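Local atomic coordinates of putative molybdenum cofactor biosynthesis protein (Corynebacterium diphtheriae, PDB entry 2G2C), a protein that probably takes part in molybdenum cofactor biosynthesis, with a fold of the molybdopterin-binding family, although its exact activity has not been established. Residues R71-G77 with A133-A139; P88-A92 with S120-V124. All blocks are in the same frame, centred on the assembly; numbering follows the deposited sequence.

In the fold
Contact 1 pairs two parallel strands at the heart of the sheet, its centre about 2 Å from the centre of the chain; contact 2, its centre about 9 Å away from that point, packs the short helix 87-92 against the loop leading into strand 124-126. The two centres are 10 Å apart, and contact 2 is nested between the strands of contact 1. Asn138 joins them: its OD1 lies 2.9 Å from Ile123 N and its ND2 2.9 Å from Thr91 OG1, both probable hydrogen bonds. A sodium ion sits about 4 Å from the nearest atom of Gly77 and 8 Å from that of Gly122, at the end of the sheet where related domains probably hold molybdopterin.

Contact 1: R71-G77 with A133-A139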
loop_
_atom_site.group_PDB
_atom_site.type_symbol
_atom_site.label_atom_id
_atom_site.label_comp_id
_atom_site.label_asym_id
_atom_site.label_seq_id
_atom_site.Cartn_x
_atom_site.Cartn_y
_atom_site.Cartn_z
ATOM N N ARG A 71 1.209 9.678 -4.937
ATOM C CA ARG A 71 -0.217 9.769 -4.603
ATOM C C ARG A 71 -0.886 8.395 -4.427
ATOM O O ARG A 71 -2.029 8.316 -4.036
ATOM C CB ARG A 71 -0.987 10.659 -5.582
ATOM C CG ARG A 71 -0.504 12.122 -5.498
ATOM C CD ARG A 71 -1.475 13.018 -6.227
ATOM N NE ARG A 71 -2.810 13.019 -5.627
ATOM C CZ ARG A 71 -3.942 13.257 -6.292
ATOM N NH1 ARG A 71 -3.916 13.576 -7.609
ATOM N NH2 ARG A 71 -5.108 13.180 -5.631
ATOM N N PHE A 72 -0.133 7.326 -4.718
ATOM C CA PHE A 72 -0.624 5.971 -4.484
ATOM C C PHE A 72 0.540 5.232 -3.875
ATOM O O PHE A 72 1.615 5.180 -4.477
ATOM C CB PHE A 72 -1.075 5.300 -5.790
ATOM C CG PHE A 72 -1.465 3.864 -5.604
ATOM C CD1 PHE A 72 -2.449 3.514 -4.695
ATOM C CD2 PHE A 72 -0.831 2.839 -6.300
ATOM C CE1 PHE A 72 -2.815 2.169 -4.491
ATOM C CE2 PHE A 72 -1.198 1.485 -6.081
ATOM C CZ PHE A 72 -2.186 1.166 -5.204
ATOM N N ILE A 73 0.355 4.732 -2.656
ATOM C CA ILE A 73 1.391 4.001 -1.962
ATOM C C ILE A 73 0.815 2.674 -1.590
ATOM O O ILE A 73 -0.248 2.625 -0.946
ATOM C CB ILE A 73 1.817 4.758 -0.670
ATOM C CG1 ILE A 73 2.406 6.125 -1.046
ATOM C CG2 ILE A 73 2.807 3.905 0.130
ATOM C CD1 ILE A 73 2.772 7.038 0.149
ATOM N N ILE A 74 1.483 1.598 -2.007
ATOM C CA ILE A 74 1.011 0.257 -1.626
ATOM C C ILE A 74 2.138 -0.429 -0.837
ATOM O O ILE A 74 3.283 -0.431 -1.275
ATOM C CB ILE A 74 0.521 -0.557 -2.836
ATOM C CG1 ILE A 74 -0.068 -1.912 -2.346
ATOM C CG2 ILE A 74 1.621 -0.734 -3.853
ATOM C CD1 ILE A 74 -1.143 -2.503 -3.276
ATOM N N THR A 75 1.793 -0.954 0.341
ATOM C CA THR A 75 2.747 -1.695 1.164
ATOM C C THR A 75 2.397 -3.186 1.044
ATOM O O THR A 75 1.238 -3.558 0.780
ATOM C CB THR A 75 2.685 -1.284 2.655
ATOM O OG1 THR A 75 1.401 -1.608 3.226
ATOM C CG2 THR A 75 2.919 0.241 2.799
ATOM N N ALA A 76 3.395 -4.036 1.274
ATOM C CA ALA A 76 3.155 -5.483 1.281
ATOM C C ALA A 76 3.856 -6.020 2.485
ATOM O O ALA A 76 5.088 -5.941 2.534
ATOM C CB ALA A 76 3.713 -6.121 -0.031
ATOM N N GLY A 77 3.100 -6.580 3.439
ATOM C CA GLY A 77 3.698 -7.163 4.606
ATOM C C GLY A 77 3.535 -6.363 5.884
ATOM O O GLY A 77 3.170 -5.179 5.875
ATOM N N ALA A 133 -3.870 14.808 -2.118
ATOM C CA ALA A 133 -4.000 13.672 -1.183
ATOM C C ALA A 133 -3.522 12.386 -1.842
ATOM O O ALA A 133 -3.643 12.252 -3.058
ATOM C CB ALA A 133 -5.448 13.523 -0.717
ATOM N N ALA A 134 -2.989 11.473 -1.029
ATOM C CA ALA A 134 -2.559 10.170 -1.506
ATOM C C ALA A 134 -3.474 9.071 -0.965
ATOM O O ALA A 134 -4.071 9.221 0.107
ATOM C CB ALA A 134 -1.139 9.897 -1.078
ATOM N N LEU A 135 -3.577 7.989 -1.724
ATOM C CA LEU A 135 -4.244 6.766 -1.291
ATOM C C LEU A 135 -3.181 5.767 -0.836
ATOM O O LEU A 135 -2.223 5.535 -1.573
ATOM C CB LEU A 135 -4.971 6.164 -2.479
ATOM C CG LEU A 135 -5.601 4.787 -2.283
ATOM C CD1 LEU A 135 -6.781 4.835 -1.269
ATOM C CD2 LEU A 135 -6.066 4.273 -3.656
ATOM N N ILE A 136 -3.310 5.209 0.365
ATOM C CA ILE A 136 -2.365 4.228 0.872
ATOM C C ILE A 136 -3.142 2.939 1.075
ATOM O O ILE A 136 -4.267 2.963 1.636
ATOM C CB ILE A 136 -1.734 4.695 2.199
ATOM C CG1 ILE A 136 -1.110 6.087 2.041
ATOM C CG2 ILE A 136 -0.670 3.684 2.682
ATOM C CD1 ILE A 136 -0.489 6.593 3.294
ATOM N N VAL A 137 -2.552 1.823 0.619
ATOM C CA VAL A 137 -3.193 0.497 0.703
ATOM C C VAL A 137 -2.179 -0.452 1.305
ATOM O O VAL A 137 -1.050 -0.552 0.806
ATOM C CB VAL A 137 -3.553 -0.017 -0.727
ATOM C CG1 VAL A 137 -3.966 -1.499 -0.724
ATOM C CG2 VAL A 137 -4.645 0.834 -1.345
ATOM N N ASN A 138 -2.581 -1.140 2.382
ATOM C CA ASN A 138 -1.746 -2.201 2.989
ATOM C C ASN A 138 -2.162 -3.559 2.447
ATOM O O ASN A 138 -3.297 -4.002 2.703
ATOM C CB ASN A 138 -1.969 -2.289 4.508
ATOM C CG ASN A 138 -1.580 -1.039 5.272
ATOM O OD1 ASN A 138 -2.113 -0.841 6.355
ATOM N ND2 ASN A 138 -0.620 -0.254 4.775
ATOM N N ALA A 139 -1.266 -4.221 1.706
ATOM C CA ALA A 139 -1.507 -5.615 1.305
ATOM C C ALA A 139 -0.736 -6.597 2.178
ATOM O O ALA A 139 0.247 -6.238 2.812
ATOM C CB ALA A 139 -1.101 -5.815 -0.155
HETATM O O HOH W 1 1.179 -4.069 4.157
#
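Phe72 lays its ring beside Leu135 and Val137, CD1 3.8 Å from Leu135 CD2 and CE1 3.9 Å from Val137 CG2. Ile74 extends this apolar face through CD1, 3.9 Å from Val137 CG1. The backbones run parallel, axes 4.6 Å apart and 16° from alignment. Backbone hydrogen bonds pass alternately each way: Leu135 N to Arg71 O (2.8 Å), Ile73 N to Leu135 O, Val137 N to Ile73 O and Thr75 N to Val137 O (2.9 Å each), Ala139 N to Thr75 O (2.8 Å) and Gly77 N to Ala139 O (2.9 Å). Arg71 closes the N-terminal end: NE (2.8 Å) and NH2 (3.1 Å) donate to Ala133 O, and NH2 also salt-bridges Asp165. At the other end Asn138 ND2 donates to Thr75 OG1 (2.9 Å), whose proton goes to a water at 2.6 Å; that water donates to Gly77 O and Ala139 O. Gly77 has phi 107°, where a CB would jam against the preceding carbonyl. The pair forms the middle of a six-stranded mixed alpha/beta sheet, 135-139 being the last parallel strand before antiparallel 124-126; strand 5-13 flanks 72-76, helix 143-153 covers the Phe72 face, and helix 55-67 packs on Ile73 and Ile136 opposite.

Contact 2: P88-A92 with S120-V124; sequences PEATA and SRGIV
Residues 88-92 are helical, with Ala92 N bonded to Pro88 O at 2.9 Å; 120-124 is extended apart from Arg121 (phi/psi -108/15). Pro88 and Gly122 have the nearest CA atoms, 5.2 Å apart; Pro88 CB is 3.3 Å from Arg121 O. Glu89 (chi1 m, chi2 p) and Arg121 (m, t, m) form a salt bridge: Arg121 NH1 to Glu89 OE2 is 2.9 Å, NH2 to OE1 3.1 Å, NH2 to OE2 a weak 3.3 Å. Gly80 O takes Arg121 NE; Pro88 CG lies over one guanidinium face. Ser120 OG accepts from Gly122 N at 3.2 Å, an ST turn. The loop leads into antiparallel strand 124-126 and packs on helix 87-92, the next helix after strand 72-76 of the mixed alpha/beta sheet. Ile123 N donates to Asn138 OD1. Thr91 (m) bonds through OG1 to Thr87 O and receives Asn138 ND2; its CG2 lies 3.8 Å from Ile123 CG1. Ile123 (p, t) places CD1 3.7 Å from Pro88 O and 3.9 Å from Ala92 CB.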
loop_
_atom_site.group_PDB
_atom_site.type_symbol
_atom_site.label_atom_id
_atom_site.label_comp_id
_atom_site.label_asym_id
_atom_site.label_seq_id
_atom_site.Cartn_x
_atom_site.Cartn_y
_atom_site.Cartn_z
ATOM N N PRO A 88 -0.020 -1.574 9.726
ATOM C CA PRO A 88 -1.320 -0.875 9.838
ATOM C C PRO A 88 -1.207 0.344 10.788
ATOM O O PRO A 88 -1.796 1.402 10.501
ATOM C CB PRO A 88 -2.271 -1.957 10.387
ATOM C CG PRO A 88 -1.581 -3.247 9.941
ATOM C CD PRO A 88 -0.126 -2.967 10.209
ATOM N N GLU A 89 -0.510 0.181 11.917
ATOM C CA GLU A 89 -0.373 1.272 12.895
ATOM C C GLU A 89 0.410 2.447 12.259
ATOM O O GLU A 89 0.019 3.624 12.359
ATOM C CB GLU A 89 0.346 0.803 14.177
ATOM C CG GLU A 89 -0.471 -0.200 15.039
ATOM C CD GLU A 89 -0.457 -1.686 14.555
ATOM O OE1 GLU A 89 -0.000 -2.019 13.426
ATOM O OE2 GLU A 89 -0.907 -2.534 15.360
ATOM N N ALA A 90 1.521 2.109 11.607
ATOM C CA ALA A 90 2.321 3.140 10.944
ATOM C C ALA A 90 1.458 3.869 9.886
ATOM O O ALA A 90 1.461 5.104 9.758
ATOM C CB ALA A 90 3.600 2.513 10.298
ATOM N N THR A 91 0.708 3.097 9.117
ATOM C CA THR A 91 -0.111 3.673 8.079
ATOM C C THR A 91 -1.184 4.606 8.652
ATOM O O THR A 91 -1.412 5.704 8.121
ATOM C CB THR A 91 -0.743 2.565 7.224
ATOM O OG1 THR A 91 0.302 1.782 6.630
ATOM C CG2 THR A 91 -1.693 3.169 6.122
ATOM N N ALA A 92 -1.849 4.159 9.720
ATOM C CA ALA A 92 -2.953 4.903 10.321
ATOM C C ALA A 92 -2.484 6.307 10.720
ATOM O O ALA A 92 -3.302 7.270 10.724
ATOM C CB ALA A 92 -3.460 4.171 11.524
ATOM N N SER A 120 -4.983 -10.502 8.637
ATOM C CA SER A 120 -4.519 -9.201 8.109
ATOM C C SER A 120 -5.318 -8.016 8.674
ATOM O O SER A 120 -6.566 -7.932 8.645
ATOM C CB SER A 120 -4.473 -9.146 6.573
ATOM O OG SER A 120 -4.091 -7.820 6.119
ATOM N N ARG A 121 -4.537 -7.096 9.192
ATOM C CA ARG A 121 -5.082 -5.922 9.809
ATOM C C ARG A 121 -4.809 -4.757 8.872
ATOM O O ARG A 121 -4.907 -3.610 9.282
ATOM C CB ARG A 121 -4.377 -5.735 11.114
ATOM C CG ARG A 121 -4.529 -6.964 12.006
ATOM C CD ARG A 121 -3.918 -6.708 13.364
ATOM N NE ARG A 121 -2.495 -6.378 13.208
ATOM C CZ ARG A 121 -1.974 -5.174 13.427
ATOM N NH1 ARG A 121 -2.758 -4.152 13.791
ATOM N NH2 ARG A 121 -0.658 -4.995 13.244
ATOM N N GLY A 122 -4.455 -5.051 7.612
ATOM C CA GLY A 122 -4.076 -3.986 6.673
ATOM C C GLY A 122 -5.202 -3.010 6.465
ATOM O O GLY A 122 -6.364 -3.434 6.369
ATOM N N ILE A 123 -4.867 -1.704 6.415
ATOM C CA ILE A 123 -5.891 -0.693 6.183
ATOM C C ILE A 123 -5.785 -0.056 4.792
ATOM O O ILE A 123 -4.787 -0.227 4.081
ATOM C CB ILE A 123 -5.951 0.366 7.327
ATOM C CG1 ILE A 123 -4.635 1.120 7.391
ATOM C CG2 ILE A 123 -6.306 -0.339 8.640
ATOM C CD1 ILE A 123 -4.699 2.326 8.335
ATOM N N VAL A 124 -6.838 0.684 4.433
ATOM C CA VAL A 124 -6.876 1.478 3.203
ATOM C C VAL A 124 -7.389 2.842 3.585
ATOM O O VAL A 124 -8.365 2.953 4.317
ATOM C CB VAL A 124 -7.850 0.898 2.129
ATOM C CG1 VAL A 124 -7.856 1.757 0.865
ATOM C CG2 VAL A 124 -7.435 -0.560 1.790
#